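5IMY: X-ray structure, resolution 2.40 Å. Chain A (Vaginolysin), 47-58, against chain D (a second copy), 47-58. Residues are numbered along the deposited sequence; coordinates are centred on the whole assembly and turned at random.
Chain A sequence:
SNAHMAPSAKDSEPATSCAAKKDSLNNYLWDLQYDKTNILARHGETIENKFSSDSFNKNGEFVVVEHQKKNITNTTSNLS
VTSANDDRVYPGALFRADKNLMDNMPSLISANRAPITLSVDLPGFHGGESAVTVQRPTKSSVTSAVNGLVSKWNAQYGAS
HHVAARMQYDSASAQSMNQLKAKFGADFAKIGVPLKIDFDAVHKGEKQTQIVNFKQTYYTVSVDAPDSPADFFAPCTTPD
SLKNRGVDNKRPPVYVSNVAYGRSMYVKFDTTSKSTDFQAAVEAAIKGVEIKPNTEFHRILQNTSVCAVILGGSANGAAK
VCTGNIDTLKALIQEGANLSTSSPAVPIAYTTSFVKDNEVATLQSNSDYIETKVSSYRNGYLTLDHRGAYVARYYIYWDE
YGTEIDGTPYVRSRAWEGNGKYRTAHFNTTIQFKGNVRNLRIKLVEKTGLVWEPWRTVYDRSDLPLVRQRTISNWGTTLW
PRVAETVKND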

ATOM      1  N   ILE A  47     -13.044  -0.851  19.652  1.00 62.24           N
ATOM      2  CA  ILE A  47     -12.668  -1.964  18.789  1.00 49.79           C
ATOM      3  C   ILE A  47     -11.150  -2.033  18.730  1.00 49.18           C
ATOM      4  O   ILE A  47     -10.460  -1.016  18.828  1.00 49.96           O
ATOM      5  CB  ILE A  47     -13.270  -1.813  17.371  1.00 56.80           C
ATOM      6  CG1 ILE A  47     -14.799  -1.895  17.411  1.00 52.85           C
ATOM      7  CG2 ILE A  47     -12.733  -2.886  16.438  1.00 43.97           C
ATOM      8  CD1 ILE A  47     -15.466  -1.375  16.161  1.00 43.16           C
ATOM      9  N   GLU A  48     -10.631  -3.248  18.565  1.00 56.70           N
ATOM     10  CA  GLU A  48      -9.197  -3.456  18.450  1.00 58.53           C
ATOM     11  C   GLU A  48      -8.742  -3.235  17.001  1.00 56.35           C
ATOM     12  O   GLU A  48      -9.547  -3.149  16.070  1.00 55.29           O
ATOM     13  CB  GLU A  48      -8.837  -4.857  18.956  1.00 64.11           C
ATOM     14  CG  GLU A  48      -7.525  -4.980  19.745  1.00 77.38           C
ATOM     15  CD  GLU A  48      -7.236  -3.794  20.651  1.00 79.32           C
ATOM     16  OE1 GLU A  48      -6.189  -3.139  20.453  1.00 75.29           O
ATOM     17  OE2 GLU A  48      -8.054  -3.512  21.551  1.00 87.76           O
ATOM     18  N   ASN A  49      -7.421  -3.162  16.817  1.00 58.13           N
ATOM     19  CA  ASN A  49      -6.818  -2.509  15.654  1.00 57.36           C
ATOM     20  C   ASN A  49      -6.912  -3.309  14.350  1.00 60.61           C
ATOM     21  O   ASN A  49      -6.344  -2.857  13.351  1.00 63.26           O
ATOM     22  CB  ASN A  49      -5.351  -2.205  15.958  1.00 56.48           C
ATOM     23  CG  ASN A  49      -4.721  -1.285  14.931  1.00 59.45           C
ATOM     24  OD1 ASN A  49      -5.406  -0.476  14.303  1.00 62.27           O
ATOM     25  ND2 ASN A  49      -3.412  -1.408  14.752  1.00 56.54           N
ATOM     26  N   LYS A  50      -7.592  -4.458  14.332  1.00 63.06           N
ATOM     27  CA  LYS A  50      -7.817  -5.294  13.148  1.00 58.46           C
ATOM     28  C   LYS A  50      -7.440  -4.701  11.789  1.00 58.52           C
ATOM     29  O   LYS A  50      -7.716  -3.530  11.507  1.00 51.22           O
ATOM     30  CB  LYS A  50      -9.297  -5.676  13.089  1.00 65.49           C
ATOM     31  CG  LYS A  50      -9.585  -7.147  13.348  1.00 74.46           C
ATOM     32  CD  LYS A  50     -11.081  -7.428  13.283  1.00 89.16           C
ATOM     33  CE  LYS A  50     -11.834  -6.807  14.456  1.00 74.50           C
ATOM     34  NZ  LYS A  50     -13.255  -6.531  14.116  1.00 68.43           N
ATOM     35  N   PHE A  51      -6.852  -5.531  10.924  1.00 59.88           N
ATOM     36  CA  PHE A  51      -6.601  -5.186   9.525  1.00 50.92           C
ATOM     37  C   PHE A  51      -6.779  -6.447   8.691  1.00 50.07           C
ATOM     38  O   PHE A  51      -6.115  -7.456   8.949  1.00 51.27           O
ATOM     39  CB  PHE A  51      -5.193  -4.609   9.330  1.00 51.60           C
ATOM     40  CG  PHE A  51      -4.910  -4.145   7.924  1.00 48.77           C
ATOM     41  CD1 PHE A  51      -4.903  -2.795   7.615  1.00 50.17           C
ATOM     42  CD2 PHE A  51      -4.649  -5.056   6.912  1.00 54.69           C
ATOM     43  CE1 PHE A  51      -4.644  -2.364   6.326  1.00 54.70           C
ATOM     44  CE2 PHE A  51      -4.391  -4.630   5.620  1.00 51.43           C
ATOM     45  CZ  PHE A  51      -4.387  -3.283   5.329  1.00 57.20           C
ATOM     46  N   SER A  52      -7.660  -6.392   7.692  1.00 47.89           N
ATOM     47  CA  SER A  52      -7.968  -7.555   6.874  1.00 45.03           C
ATOM     48  C   SER A  52      -8.034  -7.162   5.405  1.00 46.69           C
ATOM     49  O   SER A  52      -8.257  -5.999   5.057  1.00 47.24           O
ATOM     50  CB  SER A  52      -9.297  -8.201   7.290  1.00 38.86           C
ATOM     51  OG  SER A  52      -9.214  -8.750   8.592  1.00 58.12           O
ATOM     52  N   SER A  53      -7.837  -8.159   4.544  1.00 40.32           N
ATOM     53  CA  SER A  53      -7.998  -7.995   3.107  1.00 42.77           C
ATOM     54  C   SER A  53      -8.477  -9.309   2.511  1.00 39.51           C
ATOM     55  O   SER A  53      -8.174 -10.388   3.023  1.00 43.75           O
ATOM     56  CB  SER A  53      -6.695  -7.562   2.424  1.00 45.62           C
ATOM     57  OG  SER A  53      -6.429  -6.190   2.655  1.00 51.43           O
ATOM     58  N   ASP A  54      -9.237  -9.202   1.424  1.00 41.69           N
ATOM     59  CA  ASP A  54      -9.686 -10.363   0.673  1.00 39.92           C
ATOM     60  C   ASP A  54      -9.951  -9.920  -0.758  1.00 39.55           C
ATOM     61  O   ASP A  54      -9.926  -8.728  -1.074  1.00 47.14           O
ATOM     62  CB  ASP A  54     -10.932 -10.998   1.302  1.00 43.22           C
ATOM     63  CG  ASP A  54     -10.819 -12.507   1.435  1.00 57.50           C
ATOM     64  OD1 ASP A  54      -9.991 -13.114   0.722  1.00 60.90           O
ATOM     65  OD2 ASP A  54     -11.561 -13.087   2.254  1.00 58.41           O
ATOM     66  N   SER A  55     -10.209 -10.894  -1.630  1.00 42.22           N
ATOM     67  CA  SER A  55     -10.338 -10.602  -3.049  1.00 43.29           C
ATOM     68  C   SER A  55     -11.236 -11.633  -3.718  1.00 40.28           C
ATOM     69  O   SER A  55     -11.454 -12.731  -3.200  1.00 37.88           O
ATOM     70  CB  SER A  55      -8.967 -10.581  -3.735  1.00 44.08           C
ATOM     71  OG  SER A  55      -8.299 -11.821  -3.574  1.00 41.68           O
ATOM     72  N   PHE A  56     -11.762 -11.248  -4.880  1.00 42.50           N
ATOM     73  CA  PHE A  56     -12.504 -12.146  -5.755  1.00 49.74           C
ATOM     74  C   PHE A  56     -12.325 -11.653  -7.187  1.00 55.02           C
ATOM     75  O   PHE A  56     -11.711 -10.609  -7.431  1.00 48.90           O
ATOM     76  CB  PHE A  56     -13.978 -12.229  -5.348  1.00 52.72           C
ATOM     77  CG  PHE A  56     -14.608 -10.898  -5.066  1.00 50.80           C
ATOM     78  CD1 PHE A  56     -15.253 -10.196  -6.069  1.00 53.21           C
ATOM     79  CD2 PHE A  56     -14.558 -10.350  -3.796  1.00 48.99           C
ATOM     80  CE1 PHE A  56     -15.838  -8.971  -5.811  1.00 50.67           C
ATOM     81  CE2 PHE A  56     -15.137  -9.124  -3.531  1.00 52.40           C
ATOM     82  CZ  PHE A  56     -15.778  -8.434  -4.540  1.00 51.98           C
ATOM     83  N   ASN A  57     -12.871 -12.413  -8.147  1.00 60.28           N
ATOM     84  CA  ASN A  57     -12.584 -12.212  -9.570  1.00 65.28           C
ATOM     85  C   ASN A  57     -13.881 -12.253 -10.385  1.00 78.12           C
ATOM     86  O   ASN A  57     -14.118 -13.193 -11.145  1.00 91.18           O
ATOM     87  CB  ASN A  57     -11.597 -13.270 -10.073  1.00 58.86           C
ATOM     88  CG  ASN A  57     -10.157 -12.814  -9.994  1.00 53.56           C
ATOM     89  OD1 ASN A  57      -9.829 -11.688 -10.361  1.00 56.45           O
ATOM     90  ND2 ASN A  57      -9.284 -13.697  -9.524  1.00 51.68           N
ATOM     91  N   LYS A  58     -14.713 -11.220 -10.250  1.00 83.20           N
ATOM     92  CA  LYS A  58     -15.886 -11.105 -11.110  1.00 90.71           C
ATOM     93  C   LYS A  58     -15.443 -11.088 -12.568  1.00 92.71           C
ATOM     94  O   LYS A  58     -14.744 -10.167 -12.999  1.00 92.55           O
ATOM     95  CB  LYS A  58     -16.683  -9.843 -10.764  1.00 79.29           C
ATOM     96  CG  LYS A  58     -17.900  -9.550 -11.664  1.00 85.79           C
ATOM     97  CD  LYS A  58     -18.632 -10.814 -12.136  1.00 91.51           C
ATOM     98  CE  LYS A  58     -19.875 -10.487 -12.953  1.00 88.14           C
ATOM     99  NZ  LYS A  58     -20.490 -11.710 -13.551  1.00 67.21           N
TER
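Chain D (47-58) IENKFSSDSFNK

Residues 51-55 of chain D form an extended strand that runs antiparallel to the chain A strand beginning at Phe A51; their axes cross at -162° and approach to 4.2 Å. Flanking residues of chain D are loop. The register centres on Ser A53 and Ser D53, whose CA atoms lie 4.5 Å apart, so that Phe A51 faces Ser D55 and Ser A55 faces Phe D51.

At this centre the two serines form a single antiparallel bridge: Ser D53 N donates to Ser A53 O (3.1 Å), and the reciprocal bond from Ser A53 N to Ser D53 O is weak at 3.4 Å. Toward both ends, serine hydroxyls take over from carbonyls as acceptors. Phe A51 N donates to Ser D55 OG (2.7 Å) and Phe D51 N to Ser A55 OG (2.8 Å), each serine CB pointing toward the opposing strand.

CA-H...O contacts supplement these bonds, including Asp D54 CA to Phe A51 O (3.2 Å) and Ser D52 CA to Ser A53 O (3.3 Å).

Nonpolar packing follows the same symmetry. Ser D53 CB meets the edge of the Phe A51 ring at CE2 (4.1 Å), and Ser A53 CB meets Phe D51 CE2 (3.7 Å).

The charged contact is one-sided: Lys D50 NZ reaches Asp A54 OD1 in a long salt bridge of 3.6 Å.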

ATOM      1  N   ILE D  47      -3.188 -20.785 -10.732  1.00 53.16           N
ATOM      2  CA  ILE D  47      -3.925 -20.178  -9.631  1.00 48.59           C
ATOM      3  C   ILE D  47      -4.402 -18.812 -10.094  1.00 43.72           C
ATOM      4  O   ILE D  47      -3.611 -18.024 -10.624  1.00 42.06           O
ATOM      5  CB  ILE D  47      -3.060 -20.036  -8.363  1.00 47.31           C
ATOM      6  CG1 ILE D  47      -2.397 -21.366  -7.993  1.00 40.18           C
ATOM      7  CG2 ILE D  47      -3.908 -19.532  -7.199  1.00 51.82           C
ATOM      8  CD1 ILE D  47      -1.205 -21.205  -7.066  1.00 45.08           C
ATOM      9  N   GLU D  48      -5.686 -18.528  -9.899  1.00 51.75           N
ATOM     10  CA  GLU D  48      -6.194 -17.204 -10.215  1.00 54.88           C
ATOM     11  C   GLU D  48      -5.736 -16.206  -9.159  1.00 45.86           C
ATOM     12  O   GLU D  48      -5.520 -16.557  -7.995  1.00 49.32           O
ATOM     13  CB  GLU D  48      -7.720 -17.217 -10.310  1.00 64.92           C
ATOM     14  CG  GLU D  48      -8.257 -17.767 -11.627  1.00 70.98           C
ATOM     15  CD  GLU D  48      -8.115 -19.273 -11.741  1.00 86.09           C
ATOM     16  OE1 GLU D  48      -7.552 -19.894 -10.815  1.00 85.49           O
ATOM     17  OE2 GLU D  48      -8.568 -19.835 -12.760  1.00 76.30           O
ATOM     18  N   ASN D  49      -5.575 -14.952  -9.579  1.00 47.42           N
ATOM     19  CA  ASN D  49      -5.039 -13.926  -8.694  1.00 52.26           C
ATOM     20  C   ASN D  49      -5.801 -13.902  -7.375  1.00 47.30           C
ATOM     21  O   ASN D  49      -7.018 -14.096  -7.335  1.00 45.08           O
ATOM     22  CB  ASN D  49      -5.103 -12.554  -9.369  1.00 44.95           C
ATOM     23  CG  ASN D  49      -3.813 -11.771  -9.213  1.00 51.51           C
ATOM     24  OD1 ASN D  49      -3.293 -11.621  -8.108  1.00 54.50           O
ATOM     25  ND2 ASN D  49      -3.280 -11.281 -10.326  1.00 66.03           N
ATOM     26  N   LYS D  50      -5.065 -13.674  -6.288  1.00 49.60           N
ATOM     27  CA  LYS D  50      -5.631 -13.712  -4.948  1.00 41.81           C
ATOM     28  C   LYS D  50      -4.831 -12.784  -4.047  1.00 44.27           C
ATOM     29  O   LYS D  50      -3.614 -12.643  -4.203  1.00 43.60           O
ATOM     30  CB  LYS D  50      -5.629 -15.136  -4.378  1.00 44.74           C
ATOM     31  CG  LYS D  50      -6.587 -15.339  -3.212  1.00 45.53           C
ATOM     32  CD  LYS D  50      -7.641 -16.395  -3.516  1.00 53.38           C
ATOM     33  CE  LYS D  50      -8.951 -16.095  -2.805  1.00 66.58           C
ATOM     34  NZ  LYS D  50      -8.765 -15.806  -1.356  1.00 67.81           N
ATOM     35  N   PHE D  51      -5.527 -12.153  -3.104  1.00 40.12           N
ATOM     36  CA  PHE D  51      -4.902 -11.255  -2.145  1.00 41.65           C
ATOM     37  C   PHE D  51      -5.643 -11.385  -0.823  1.00 41.25           C
ATOM     38  O   PHE D  51      -6.873 -11.476  -0.804  1.00 43.01           O
ATOM     39  CB  PHE D  51      -4.925  -9.803  -2.638  1.00 40.25           C
ATOM     40  CG  PHE D  51      -4.111  -8.862  -1.796  1.00 46.55           C
ATOM     41  CD1 PHE D  51      -2.764  -8.674  -2.052  1.00 46.24           C
ATOM     42  CD2 PHE D  51      -4.695  -8.164  -0.752  1.00 48.59           C
ATOM     43  CE1 PHE D  51      -2.012  -7.807  -1.281  1.00 46.90           C
ATOM     44  CE2 PHE D  51      -3.947  -7.296   0.024  1.00 50.55           C
ATOM     45  CZ  PHE D  51      -2.604  -7.119  -0.242  1.00 50.47           C
ATOM     46  N   SER D  52      -4.893 -11.394   0.277  1.00 39.85           N
ATOM     47  CA  SER D  52      -5.478 -11.687   1.577  1.00 38.74           C
ATOM     48  C   SER D  52      -4.587 -11.117   2.670  1.00 44.60           C
ATOM     49  O   SER D  52      -3.363 -11.064   2.524  1.00 44.84           O
ATOM     50  CB  SER D  52      -5.656 -13.197   1.770  1.00 40.26           C
ATOM     51  OG  SER D  52      -6.616 -13.478   2.770  1.00 48.66           O
ATOM     52  N   SER D  53      -5.213 -10.698   3.769  1.00 44.75           N
ATOM     53  CA  SER D  53      -4.477 -10.176   4.911  1.00 40.76           C
ATOM     54  C   SER D  53      -5.246 -10.461   6.191  1.00 41.42           C
ATOM     55  O   SER D  53      -6.448 -10.741   6.171  1.00 44.59           O
ATOM     56  CB  SER D  53      -4.223  -8.667   4.789  1.00 46.66           C
ATOM     57  OG  SER D  53      -3.520  -8.359   3.601  1.00 52.74           O
ATOM     58  N   ASP D  54      -4.530 -10.384   7.309  1.00 43.96           N
ATOM     59  CA  ASP D  54      -5.121 -10.488   8.637  1.00 51.63           C
ATOM     60  C   ASP D  54      -4.070 -10.057   9.648  1.00 47.63           C
ATOM     61  O   ASP D  54      -2.870 -10.053   9.354  1.00 49.80           O
ATOM     62  CB  ASP D  54      -5.616 -11.908   8.930  1.00 61.74           C
ATOM     63  CG  ASP D  54      -6.958 -11.921   9.639  1.00 65.98           C
ATOM     64  OD1 ASP D  54      -7.836 -12.710   9.231  1.00 69.08           O
ATOM     65  OD2 ASP D  54      -7.136 -11.141  10.599  1.00 62.32           O
ATOM     66  N   SER D  55      -4.532  -9.690  10.843  1.00 55.89           N
ATOM     67  CA  SER D  55      -3.664  -9.157  11.884  1.00 59.75           C
ATOM     68  C   SER D  55      -3.894  -9.901  13.194  1.00 54.03           C
ATOM     69  O   SER D  55      -5.008 -10.343  13.488  1.00 55.33           O
ATOM     70  CB  SER D  55      -3.902  -7.654  12.080  1.00 52.41           C
ATOM     71  OG  SER D  55      -5.285  -7.349  12.049  1.00 58.67           O
ATOM     72  N   PHE D  56      -2.822 -10.025  13.983  1.00 61.61           N
ATOM     73  CA  PHE D  56      -2.848 -10.835  15.211  1.00 65.76           C
ATOM     74  C   PHE D  56      -3.220  -9.993  16.428  1.00 70.99           C
ATOM     75  O   PHE D  56      -4.307 -10.143  16.992  1.00 75.25           O
ATOM     76  CB  PHE D  56      -1.491 -11.506  15.442  1.00 61.94           C
ATOM     77  CG  PHE D  56      -1.087 -12.489  14.377  1.00 72.45           C
ATOM     78  CD1 PHE D  56      -1.932 -12.814  13.325  1.00 77.51           C
ATOM     79  CD2 PHE D  56       0.154 -13.102  14.440  1.00 85.05           C
ATOM     80  CE1 PHE D  56      -1.538 -13.721  12.359  1.00 83.69           C
ATOM     81  CE2 PHE D  56       0.550 -14.007  13.479  1.00 84.15           C
ATOM     82  CZ  PHE D  56      -0.296 -14.318  12.439  1.00 88.41           C
ATOM     83  N   ASN D  57      -2.305  -9.115  16.852  1.00 67.35           N
ATOM     84  CA  ASN D  57      -2.417  -8.377  18.113  1.00 75.67           C
ATOM     85  C   ASN D  57      -2.145  -9.294  19.309  1.00 79.50           C
ATOM     86  O   ASN D  57      -2.808  -9.206  20.345  1.00 78.94           O
ATOM     87  CB  ASN D  57      -3.785  -7.693  18.250  1.00 67.69           C
ATOM     88  CG  ASN D  57      -3.679  -6.184  18.327  1.00 60.27           C
ATOM     89  OD1 ASN D  57      -2.656  -5.636  18.740  1.00 62.98           O
ATOM     90  ND2 ASN D  57      -4.742  -5.503  17.925  1.00 57.20           N
ATOM     91  N   LYS D  58      -1.143 -10.167  19.176  1.00 88.79           N
ATOM     92  CA  LYS D  58      -0.845 -11.153  20.210  1.00 92.78           C
ATOM     93  C   LYS D  58       0.037 -10.552  21.299  1.00106.70           C
ATOM     94  O   LYS D  58      -0.452 -10.231  22.387  1.00113.44           O
ATOM     95  CB  LYS D  58      -0.187 -12.385  19.586  1.00 97.62           C
ATOM     96  CG  LYS D  58      -0.182 -13.615  20.485  1.00 95.52           C
ATOM     97  CD  LYS D  58      -0.762 -14.822  19.758  1.00102.52           C
ATOM     98  CE  LYS D  58      -0.358 -16.138  20.408  1.00 95.56           C
ATOM     99  NZ  LYS D  58      -1.295 -16.571  21.483  1.00 84.24           N
TER